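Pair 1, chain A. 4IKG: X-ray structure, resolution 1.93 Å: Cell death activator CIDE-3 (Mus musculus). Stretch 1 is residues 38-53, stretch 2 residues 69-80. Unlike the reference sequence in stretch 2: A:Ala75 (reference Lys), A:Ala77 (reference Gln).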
# COMPACT_ATOMS: atom_id res chain seq x y z
N LYS A 38 -9.23 2.38 -7.93
CA LYS A 38 -10.24 3.42 -8.11
C LYS A 38 -10.28 4.39 -6.93
O LYS A 38 -11.27 4.44 -6.19
CB LYS A 38 -11.64 2.81 -8.33
CG LYS A 38 -11.97 2.44 -9.77
CD LYS A 38 -13.45 2.12 -9.91
CE LYS A 38 -13.94 2.29 -11.35
NZ LYS A 38 -13.57 3.62 -11.89
N LEU A 39 -9.22 5.17 -6.76
CA LEU A 39 -9.15 6.12 -5.65
C LEU A 39 -9.37 7.57 -6.09
O LEU A 39 -8.77 8.03 -7.05
CB LEU A 39 -7.83 5.97 -4.89
CG LEU A 39 -7.74 4.65 -4.13
CD1 LEU A 39 -6.45 4.54 -3.34
CD2 LEU A 39 -8.95 4.49 -3.22
N LYS A 40 -10.24 8.26 -5.36
CA LYS A 40 -10.63 9.63 -5.71
C LYS A 40 -9.46 10.60 -5.65
O LYS A 40 -9.38 11.54 -6.45
CB LYS A 40 -11.75 10.09 -4.78
CG LYS A 40 -13.03 9.31 -4.99
CD LYS A 40 -13.92 9.39 -3.77
CE LYS A 40 -15.38 9.17 -4.14
NZ LYS A 40 -16.26 9.32 -2.95
N ASP A 41 -8.55 10.38 -4.71
CA ASP A 41 -7.32 11.17 -4.64
C ASP A 41 -6.14 10.29 -4.27
O ASP A 41 -6.30 9.27 -3.60
CB ASP A 41 -7.48 12.35 -3.67
CG ASP A 41 -8.20 11.96 -2.39
OD1 ASP A 41 -8.93 10.95 -2.40
OD2 ASP A 41 -8.04 12.68 -1.38
N LYS A 42 -4.95 10.69 -4.72
CA LYS A 42 -3.75 9.87 -4.54
C LYS A 42 -3.41 9.67 -3.06
O LYS A 42 -3.37 10.63 -2.29
CB LYS A 42 -2.57 10.48 -5.29
CG LYS A 42 -1.28 9.69 -5.16
CD LYS A 42 -0.42 9.80 -6.41
CE LYS A 42 -0.00 11.23 -6.69
NZ LYS A 42 0.83 11.33 -7.92
N PRO A 43 -3.17 8.41 -2.67
CA PRO A 43 -2.80 8.08 -1.29
C PRO A 43 -1.47 8.73 -0.91
O PRO A 43 -0.63 8.95 -1.78
CB PRO A 43 -2.65 6.55 -1.32
CG PRO A 43 -3.39 6.11 -2.53
CD PRO A 43 -3.26 7.21 -3.52
N PHE A 44 -1.28 9.02 0.37
CA PHE A 44 -0.09 9.72 0.83
C PHE A 44 0.86 8.82 1.61
O PHE A 44 2.06 9.10 1.69
CB PHE A 44 -0.48 10.94 1.68
CG PHE A 44 0.68 11.80 2.08
CD1 PHE A 44 1.04 11.92 3.42
CD2 PHE A 44 1.42 12.49 1.13
CE1 PHE A 44 2.11 12.72 3.79
CE2 PHE A 44 2.49 13.28 1.50
CZ PHE A 44 2.84 13.40 2.83
N SER A 45 0.33 7.75 2.19
CA SER A 45 1.14 6.87 3.02
C SER A 45 0.80 5.40 2.80
O SER A 45 -0.36 5.03 2.64
CB SER A 45 0.97 7.23 4.50
OG SER A 45 1.81 6.43 5.32
N LEU A 46 1.83 4.56 2.79
CA LEU A 46 1.63 3.12 2.72
C LEU A 46 1.80 2.53 4.12
O LEU A 46 2.77 2.84 4.81
CB LEU A 46 2.63 2.46 1.76
CG LEU A 46 2.42 0.96 1.59
CD1 LEU A 46 1.04 0.68 1.03
CD2 LEU A 46 3.49 0.35 0.70
N VAL A 47 0.86 1.70 4.53
CA VAL A 47 0.87 1.18 5.89
C VAL A 47 0.68 -0.33 5.91
O VAL A 47 0.22 -0.91 4.94
CB VAL A 47 -0.19 1.90 6.75
CG1 VAL A 47 -1.39 1.00 7.04
CG2 VAL A 47 0.42 2.42 8.04
N LEU A 48 1.05 -0.98 7.02
CA LEU A 48 0.78 -2.40 7.17
C LEU A 48 -0.65 -2.63 7.65
O LEU A 48 -1.11 -1.98 8.59
CB LEU A 48 1.79 -3.05 8.13
CG LEU A 48 3.23 -3.16 7.65
CD1 LEU A 48 4.05 -4.04 8.60
CD2 LEU A 48 3.30 -3.71 6.24
N GLU A 49 -1.36 -3.55 6.99
CA GLU A 49 -2.75 -3.87 7.34
C GLU A 49 -2.84 -4.55 8.70
O GLU A 49 -3.89 -4.52 9.35
CB GLU A 49 -3.39 -4.76 6.26
CG GLU A 49 -3.89 -6.12 6.74
CD GLU A 49 -5.32 -6.08 7.28
OE1 GLU A 49 -6.15 -5.33 6.72
OE2 GLU A 49 -5.61 -6.78 8.27
N GLU A 50 -1.74 -5.15 9.12
CA GLU A 50 -1.73 -5.92 10.36
C GLU A 50 -1.83 -5.04 11.60
O GLU A 50 -2.60 -5.35 12.52
CB GLU A 50 -0.48 -6.80 10.44
CG GLU A 50 -0.41 -7.64 11.70
CD GLU A 50 0.83 -8.50 11.74
OE1 GLU A 50 1.17 -9.01 12.84
OE2 GLU A 50 1.46 -8.68 10.69
N ASP A 51 -1.08 -3.95 11.63
CA ASP A 51 -1.03 -3.09 12.81
C ASP A 51 -0.83 -1.60 12.51
O ASP A 51 -0.63 -0.81 13.43
CB ASP A 51 0.06 -3.58 13.77
CG ASP A 51 1.35 -3.93 13.05
OD1 ASP A 51 1.68 -3.26 12.05
OD2 ASP A 51 2.02 -4.89 13.48
N GLY A 52 -0.89 -1.23 11.23
CA GLY A 52 -0.72 0.16 10.85
C GLY A 52 0.71 0.64 10.93
O GLY A 52 0.96 1.82 11.15
N THR A 53 1.66 -0.27 10.74
CA THR A 53 3.08 0.09 10.73
C THR A 53 3.41 0.84 9.44
O THR A 53 3.15 0.35 8.34
CB THR A 53 3.99 -1.15 10.87
OG1 THR A 53 3.70 -1.83 12.09
CG2 THR A 53 5.45 -0.73 10.86
N MET A 69 0.25 -8.05 3.45
CA MET A 69 -0.95 -7.30 3.09
C MET A 69 -0.78 -5.83 3.46
O MET A 69 -0.61 -5.49 4.63
CB MET A 69 -2.18 -7.87 3.78
CG MET A 69 -3.49 -7.18 3.40
SD MET A 69 -3.91 -7.37 1.65
CE MET A 69 -4.12 -9.15 1.56
N PHE A 70 -0.81 -4.96 2.45
CA PHE A 70 -0.67 -3.53 2.69
C PHE A 70 -2.01 -2.84 2.88
O PHE A 70 -3.07 -3.46 2.77
CB PHE A 70 0.10 -2.86 1.55
CG PHE A 70 1.53 -3.32 1.43
CD1 PHE A 70 2.52 -2.74 2.21
CD2 PHE A 70 1.87 -4.32 0.55
CE1 PHE A 70 3.83 -3.16 2.10
CE2 PHE A 70 3.19 -4.74 0.44
CZ PHE A 70 4.16 -4.16 1.22
N MET A 71 -1.94 -1.54 3.15
CA MET A 71 -3.12 -0.72 3.34
C MET A 71 -2.76 0.73 3.05
O MET A 71 -1.92 1.32 3.73
CB MET A 71 -3.66 -0.86 4.76
CG MET A 71 -4.94 -0.09 5.02
SD MET A 71 -6.02 -0.94 6.19
CE MET A 71 -6.75 0.46 7.04
N VAL A 72 -3.35 1.32 2.02
CA VAL A 72 -2.97 2.67 1.67
C VAL A 72 -3.73 3.64 2.50
O VAL A 72 -4.91 3.46 2.75
CB VAL A 72 -3.30 3.06 0.24
CG1 VAL A 72 -2.30 2.50 -0.72
CG2 VAL A 72 -4.72 2.67 -0.11
N LEU A 73 -3.04 4.67 2.92
CA LEU A 73 -3.73 5.76 3.57
C LEU A 73 -3.73 6.97 2.67
O LEU A 73 -2.72 7.46 2.20
CB LEU A 73 -3.07 6.10 4.89
CG LEU A 73 -3.68 5.49 6.12
CD1 LEU A 73 -4.70 4.40 5.88
CD2 LEU A 73 -2.52 4.98 6.92
N LEU A 74 -4.92 7.45 2.46
CA LEU A 74 -5.13 8.53 1.54
C LEU A 74 -5.14 9.83 2.29
O LEU A 74 -6.12 10.17 2.92
CB LEU A 74 -6.48 8.34 0.83
CG LEU A 74 -7.74 7.82 1.57
CD1 LEU A 74 -8.58 6.86 0.76
CD2 LEU A 74 -7.58 7.32 3.00
N ALA A 75 -4.03 10.55 2.22
CA ALA A 75 -4.00 11.98 2.02
C ALA A 75 -4.98 12.72 2.94
O ALA A 75 -5.98 13.28 2.49
CB ALA A 75 -4.21 12.32 0.55
N GLY A 76 -4.72 12.64 4.23
CA GLY A 76 -5.68 12.90 5.28
C GLY A 76 -5.14 12.17 6.50
O GLY A 76 -3.96 12.33 6.88
N ALA A 77 -6.02 11.39 7.12
CA ALA A 77 -5.76 10.62 8.33
C ALA A 77 -5.52 9.10 8.22
O ALA A 77 -5.64 8.50 7.19
CB ALA A 77 -6.82 10.89 9.37
N LYS A 78 -5.29 8.55 9.40
CA LYS A 78 -4.59 7.33 9.74
C LYS A 78 -5.33 5.98 9.66
O LYS A 78 -6.48 5.91 9.26
CB LYS A 78 -4.10 7.51 11.16
CG LYS A 78 -5.15 8.11 12.09
CD LYS A 78 -6.54 7.58 11.81
CE LYS A 78 -7.51 7.91 12.92
NZ LYS A 78 -7.11 9.14 13.68
N TRP A 79 -4.59 4.93 10.02
CA TRP A 79 -5.02 3.52 10.02
C TRP A 79 -6.10 3.21 11.05
O TRP A 79 -6.11 3.75 12.12
CB TRP A 79 -3.78 2.57 10.20
CG TRP A 79 -3.95 1.37 11.13
CD1 TRP A 79 -3.83 1.38 12.48
CD2 TRP A 79 -4.31 0.05 10.78
NE1 TRP A 79 -4.08 0.15 13.00
CE2 TRP A 79 -4.37 -0.70 11.96
CE3 TRP A 79 -4.57 -0.59 9.59
CZ2 TRP A 79 -4.70 -2.02 11.97
CZ3 TRP A 79 -4.89 -1.89 9.61
CH2 TRP A 79 -4.95 -2.60 10.79
N LYS A 80 -6.96 2.26 10.72
CA LYS A 80 -7.93 1.73 11.66
C LYS A 80 -8.00 0.20 11.58
O LYS A 80 -7.98 -0.35 10.52
CB LYS A 80 -9.31 2.35 11.39
CG LYS A 80 -9.50 3.06 10.04
CD LYS A 80 -10.92 2.87 9.44
CE LYS A 80 -11.49 4.13 8.75
NZ LYS A 80 -12.43 3.92 7.61
O HOH W 1 0.07 -6.60 7.19

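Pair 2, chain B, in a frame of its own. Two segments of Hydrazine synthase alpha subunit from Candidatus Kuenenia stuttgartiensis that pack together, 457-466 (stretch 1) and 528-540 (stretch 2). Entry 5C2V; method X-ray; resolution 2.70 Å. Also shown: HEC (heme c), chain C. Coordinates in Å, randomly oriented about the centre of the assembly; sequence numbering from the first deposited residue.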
# COMPACT_ATOMS: atom_id res chain seq x y z
N GLY B 457 -25.84 15.96 13.16
CA GLY B 457 -25.87 17.40 13.37
C GLY B 457 -24.56 18.06 13.00
O GLY B 457 -24.52 19.26 12.72
N ASP B 458 -23.48 17.29 12.99
CA ASP B 458 -22.17 17.82 12.62
C ASP B 458 -22.10 18.04 11.12
O ASP B 458 -21.39 18.94 10.65
CB ASP B 458 -21.05 16.87 13.06
CG ASP B 458 -20.90 16.81 14.57
OD1 ASP B 458 -21.16 17.84 15.24
OD2 ASP B 458 -20.54 15.74 15.09
N ILE B 459 -22.83 17.23 10.36
CA ILE B 459 -22.88 17.40 8.92
C ILE B 459 -24.07 18.28 8.55
O ILE B 459 -25.22 17.86 8.65
CB ILE B 459 -22.99 16.05 8.19
CG1 ILE B 459 -21.78 15.17 8.53
CG2 ILE B 459 -23.09 16.26 6.69
CD1 ILE B 459 -20.45 15.77 8.15
N LYS B 460 -23.77 19.51 8.14
CA LYS B 460 -24.80 20.49 7.82
C LYS B 460 -25.36 20.33 6.42
O LYS B 460 -26.57 20.44 6.20
CB LYS B 460 -24.25 21.90 8.01
CG LYS B 460 -23.81 22.21 9.43
CD LYS B 460 -24.90 21.87 10.43
CE LYS B 460 -24.51 22.32 11.83
NZ LYS B 460 -25.48 21.84 12.85
N ALA B 461 -24.48 20.08 5.46
CA ALA B 461 -24.88 20.01 4.06
C ALA B 461 -24.00 19.06 3.26
O ALA B 461 -23.11 18.41 3.80
CB ALA B 461 -24.86 21.40 3.44
N VAL B 462 -24.27 18.99 1.96
CA VAL B 462 -23.48 18.20 1.03
C VAL B 462 -23.23 18.98 -0.25
O VAL B 462 -24.11 19.69 -0.75
CB VAL B 462 -24.16 16.85 0.68
CG1 VAL B 462 -24.16 15.92 1.88
CG2 VAL B 462 -25.57 17.07 0.16
N ARG B 463 -22.01 18.84 -0.78
CA ARG B 463 -21.65 19.43 -2.06
C ARG B 463 -21.73 18.37 -3.16
O ARG B 463 -21.18 17.28 -3.02
CB ARG B 463 -20.24 20.03 -2.01
CG ARG B 463 -19.78 20.59 -3.35
CD ARG B 463 -18.35 21.12 -3.29
NE ARG B 463 -18.21 22.26 -2.39
CZ ARG B 463 -17.58 22.21 -1.22
NH1 ARG B 463 -17.03 21.07 -0.81
NH2 ARG B 463 -17.50 23.30 -0.47
N ILE B 464 -22.41 18.72 -4.24
CA ILE B 464 -22.57 17.82 -5.37
C ILE B 464 -21.82 18.37 -6.58
O ILE B 464 -22.07 19.50 -7.03
CB ILE B 464 -24.05 17.62 -5.74
CG1 ILE B 464 -24.88 17.38 -4.47
CG2 ILE B 464 -24.20 16.46 -6.71
CD1 ILE B 464 -26.36 17.23 -4.74
N ILE B 465 -20.92 17.54 -7.10
CA ILE B 465 -19.95 17.92 -8.12
C ILE B 465 -20.13 17.11 -9.40
O ILE B 465 -20.29 15.89 -9.34
CB ILE B 465 -18.51 17.72 -7.60
CG1 ILE B 465 -18.24 18.63 -6.40
CG2 ILE B 465 -17.49 17.96 -8.70
CD1 ILE B 465 -16.91 18.38 -5.72
N GLN B 466 -20.10 17.77 -10.55
CA GLN B 466 -20.19 17.07 -11.83
C GLN B 466 -18.85 17.05 -12.56
O GLN B 466 -18.26 18.10 -12.82
CB GLN B 466 -21.25 17.72 -12.73
CG GLN B 466 -21.36 17.06 -14.10
CD GLN B 466 -22.36 17.76 -15.00
OE1 GLN B 466 -23.15 18.59 -14.55
NE2 GLN B 466 -22.33 17.42 -16.28
N TYR B 528 -20.47 13.12 -8.14
CA TYR B 528 -20.23 12.55 -6.82
C TYR B 528 -20.54 13.58 -5.73
O TYR B 528 -20.92 14.72 -6.03
CB TYR B 528 -18.79 12.04 -6.70
CG TYR B 528 -17.72 13.10 -6.82
CD1 TYR B 528 -17.19 13.71 -5.69
CD2 TYR B 528 -17.23 13.47 -8.06
CE1 TYR B 528 -16.21 14.67 -5.79
CE2 TYR B 528 -16.24 14.44 -8.18
CZ TYR B 528 -15.74 15.03 -7.04
OH TYR B 528 -14.76 15.99 -7.15
N MET B 529 -20.37 13.18 -4.47
CA MET B 529 -20.83 14.00 -3.35
C MET B 529 -19.77 14.19 -2.26
O MET B 529 -18.83 13.41 -2.15
CB MET B 529 -22.08 13.37 -2.73
CG MET B 529 -21.88 11.94 -2.27
SD MET B 529 -23.23 10.85 -2.76
CE MET B 529 -23.06 10.91 -4.54
N GLN B 530 -19.95 15.25 -1.47
CA GLN B 530 -19.08 15.52 -0.33
C GLN B 530 -19.89 15.97 0.88
O GLN B 530 -20.64 16.93 0.81
CB GLN B 530 -18.05 16.61 -0.68
CG GLN B 530 -16.99 16.19 -1.67
CD GLN B 530 -16.02 17.31 -1.97
OE1 GLN B 530 -16.38 18.49 -1.93
NE2 GLN B 530 -14.77 16.96 -2.27
N ILE B 531 -19.72 15.28 2.01
CA ILE B 531 -20.38 15.69 3.24
C ILE B 531 -19.64 16.88 3.85
O ILE B 531 -18.41 16.92 3.86
CB ILE B 531 -20.47 14.53 4.26
CG1 ILE B 531 -19.09 13.99 4.60
CG2 ILE B 531 -21.36 13.42 3.72
CD1 ILE B 531 -19.11 12.85 5.61
N LEU B 532 -20.39 17.86 4.35
CA LEU B 532 -19.79 19.12 4.79
C LEU B 532 -20.05 19.43 6.26
O LEU B 532 -21.11 19.10 6.80
CB LEU B 532 -20.32 20.27 3.92
CG LEU B 532 -20.34 20.06 2.41
CD1 LEU B 532 -20.88 21.29 1.70
CD2 LEU B 532 -18.96 19.70 1.88
N ASP B 533 -19.09 20.09 6.90
CA ASP B 533 -19.24 20.51 8.29
C ASP B 533 -19.89 21.90 8.36
O ASP B 533 -20.34 22.43 7.35
CB ASP B 533 -17.90 20.51 9.03
CG ASP B 533 -16.84 21.35 8.34
OD1 ASP B 533 -17.17 22.13 7.42
OD2 ASP B 533 -15.66 21.24 8.73
N ASP B 534 -19.92 22.48 9.56
CA ASP B 534 -20.62 23.74 9.76
C ASP B 534 -19.86 24.94 9.19
O ASP B 534 -20.38 26.06 9.17
CB ASP B 534 -20.90 23.96 11.25
CG ASP B 534 -19.64 24.03 12.09
OD1 ASP B 534 -18.64 23.38 11.73
OD2 ASP B 534 -19.66 24.73 13.13
N LYS B 535 -18.62 24.72 8.74
CA LYS B 535 -17.88 25.77 8.05
C LYS B 535 -17.96 25.62 6.53
O LYS B 535 -17.46 26.47 5.79
CB LYS B 535 -16.42 25.79 8.50
CG LYS B 535 -16.24 26.29 9.92
CD LYS B 535 -14.77 26.51 10.26
CE LYS B 535 -14.62 27.12 11.64
NZ LYS B 535 -15.35 28.41 11.76
N GLY B 536 -18.60 24.55 6.06
CA GLY B 536 -18.79 24.34 4.64
C GLY B 536 -17.66 23.61 3.94
O GLY B 536 -17.48 23.74 2.73
N MET B 537 -16.89 22.83 4.70
CA MET B 537 -15.75 22.11 4.15
C MET B 537 -15.99 20.61 4.12
O MET B 537 -16.70 20.07 4.97
CB MET B 537 -14.48 22.43 4.95
CG MET B 537 -14.15 23.92 5.00
SD MET B 537 -12.67 24.28 5.96
CE MET B 537 -13.16 23.68 7.57
N SER B 538 -15.38 19.92 3.16
CA SER B 538 -15.60 18.49 2.99
C SER B 538 -14.84 17.67 4.03
O SER B 538 -13.62 17.72 4.11
CB SER B 538 -15.19 18.05 1.58
OG SER B 538 -15.28 16.64 1.44
N VAL B 539 -15.59 16.91 4.83
CA VAL B 539 -15.01 15.99 5.80
C VAL B 539 -14.61 14.69 5.11
O VAL B 539 -13.55 14.12 5.39
CB VAL B 539 -15.99 15.69 6.95
CG1 VAL B 539 -15.37 14.72 7.94
CG2 VAL B 539 -16.40 16.98 7.64
N GLN B 540 -15.47 14.23 4.21
CA GLN B 540 -15.22 13.00 3.46
C GLN B 540 -15.73 13.14 2.03
O GLN B 540 -16.81 13.68 1.80
CB GLN B 540 -15.88 11.81 4.16
CG GLN B 540 -15.50 10.45 3.61
CD GLN B 540 -16.04 9.31 4.47
OE1 GLN B 540 -16.70 9.54 5.48
NE2 GLN B 540 -15.75 8.08 4.06
FE HEC C . -20.57 6.03 -1.98
CHA HEC C . -17.68 4.57 -3.17
CHB HEC C . -22.35 4.49 -4.48
CHC HEC C . -23.40 7.78 -1.06
CHD HEC C . -18.78 7.74 0.38
NA HEC C . -20.10 4.76 -3.53
C1A HEC C . -18.84 4.29 -3.84
C2A HEC C . -18.96 3.45 -5.01
C3A HEC C . -20.24 3.43 -5.38
C4A HEC C . -20.99 4.25 -4.45
CMA HEC C . -20.84 2.65 -6.58
CAA HEC C . -17.79 2.72 -5.71
CBA HEC C . -17.74 1.26 -5.26
CGA HEC C . -17.36 1.16 -3.80
O1A HEC C . -18.06 0.44 -3.05
O2A HEC C . -16.36 1.80 -3.39
NB HEC C . -22.51 6.22 -2.74
C1B HEC C . -23.05 5.28 -3.59
C2B HEC C . -24.48 5.27 -3.39
C3B HEC C . -24.78 6.18 -2.45
C4B HEC C . -23.54 6.80 -2.02
CMB HEC C . -25.50 4.37 -4.13
CAB HEC C . -26.20 6.49 -1.93
CBB HEC C . -26.61 7.92 -2.33
NC HEC C . -21.02 7.46 -0.56
C1C HEC C . -22.23 8.12 -0.43
C2C HEC C . -22.07 9.15 0.58
C3C HEC C . -20.77 9.21 0.89
C4C HEC C . -20.10 8.10 0.24
CMC HEC C . -23.12 10.22 0.94
CAC HEC C . -20.13 10.20 1.89
CBC HEC C . -19.17 11.14 1.13
ND HEC C . -18.54 6.15 -1.48
C1D HEC C . -18.04 6.91 -0.43
C2D HEC C . -16.62 6.71 -0.33
C3D HEC C . -16.27 5.71 -1.44
C4D HEC C . -17.53 5.42 -2.10
CMD HEC C . -15.66 7.36 0.69
CAD HEC C . -14.89 5.13 -1.80
CBD HEC C . -14.01 6.26 -2.32
CGD HEC C . -12.64 5.73 -2.65
O1D HEC C . -11.73 6.56 -2.90
O2D HEC C . -12.46 4.48 -2.65

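The sharpest difference lies at one matched position in the middle of the first strand, A:Val47 in pair 1 and B:Arg463 in pair 2. The side chain of A:Val47 forms no hydrogen bond and packs on apolar groups: CG1 lies 3.7 Å from CB of A:Met71, and CB lies 3.9 Å from CD2 of A:Leu73. B:Arg463 points to the same side of its sheet but carries a charge, and it spends its NH groups on acceptors: NH1 donates to OE1 of B:Gln530 (2.9 Å), and NH2 donates to the backbone O of B:Gly536 (3.2 Å), in the type I turn that follows the second strand. Both acceptors lie at the guanidinium edge, leaving a face free to pack against CD1 of B:Leu532.

The backbone beneath is shared. Fourteen central residues superpose with an RMSD of 1.0 Å, and each pair is two antiparallel strands, inclined at 144° in pair 1 and 156° in pair 2. A:Met71 and B:Gln530 coincide best, their CA atoms 0.2 Å apart. A:Met71 pairs with A:Val47 and B:Gln530 with B:Arg463, in each case as a hydrogen-bonded pair: A:Val47 N to A:Met71 O is 2.9 Å, with a weak return bond from A:Met71 N to A:Val47 O (2.9 Å), while B:Arg463 N to B:Gln530 O and B:Gln530 N to B:Arg463 O are both 2.8 Å. Just before the first strand, matched amides also bond, A:Phe44 N to A:Leu73 O at 2.8 Å and B:Lys460 N to B:Leu532 O at 3.0 Å.

On the other side of the sheet, both pairs stay apolar. A:Leu46 and A:Val72 match B:Val462 and B:Ile531; CD1 of A:Leu46 comes within 4.2 Å of CG1 of A:Val72, and CG1 of B:Val462 within 4.2 Å of CG2 of B:Ile531. A:Pro43 and B:Ile459 put quite different side chains in nearly the same place, with centres 0.6 Å apart: CB of A:Pro43 lies 3.9 Å from CB of A:Val72, and CG2 of B:Ile459 lies 4.0 Å from CB of B:Ile531. Two residues earlier in the second strand, A:Phe70 meets CD2 of A:Leu46 through its CD1 (3.6 Å), whereas B:Met529 turns its side-chain end away, and its SD lies 3.5 Å from CHC of the heme.

Further aromatic packing differs. A:Trp79, A:Gly52 and B:Ile465 have no matched counterpart, while B:Tyr528 matches A:Met69 at 1.7 Å between CA atoms. In pair 1, CA of A:Gly52 sits over the A:Trp79 face, 3.5 Å from CG; an ideal CB there would clash with CD1 of A:Trp79. In pair 2, B:Ile465 lays its CB over the ring of B:Tyr528.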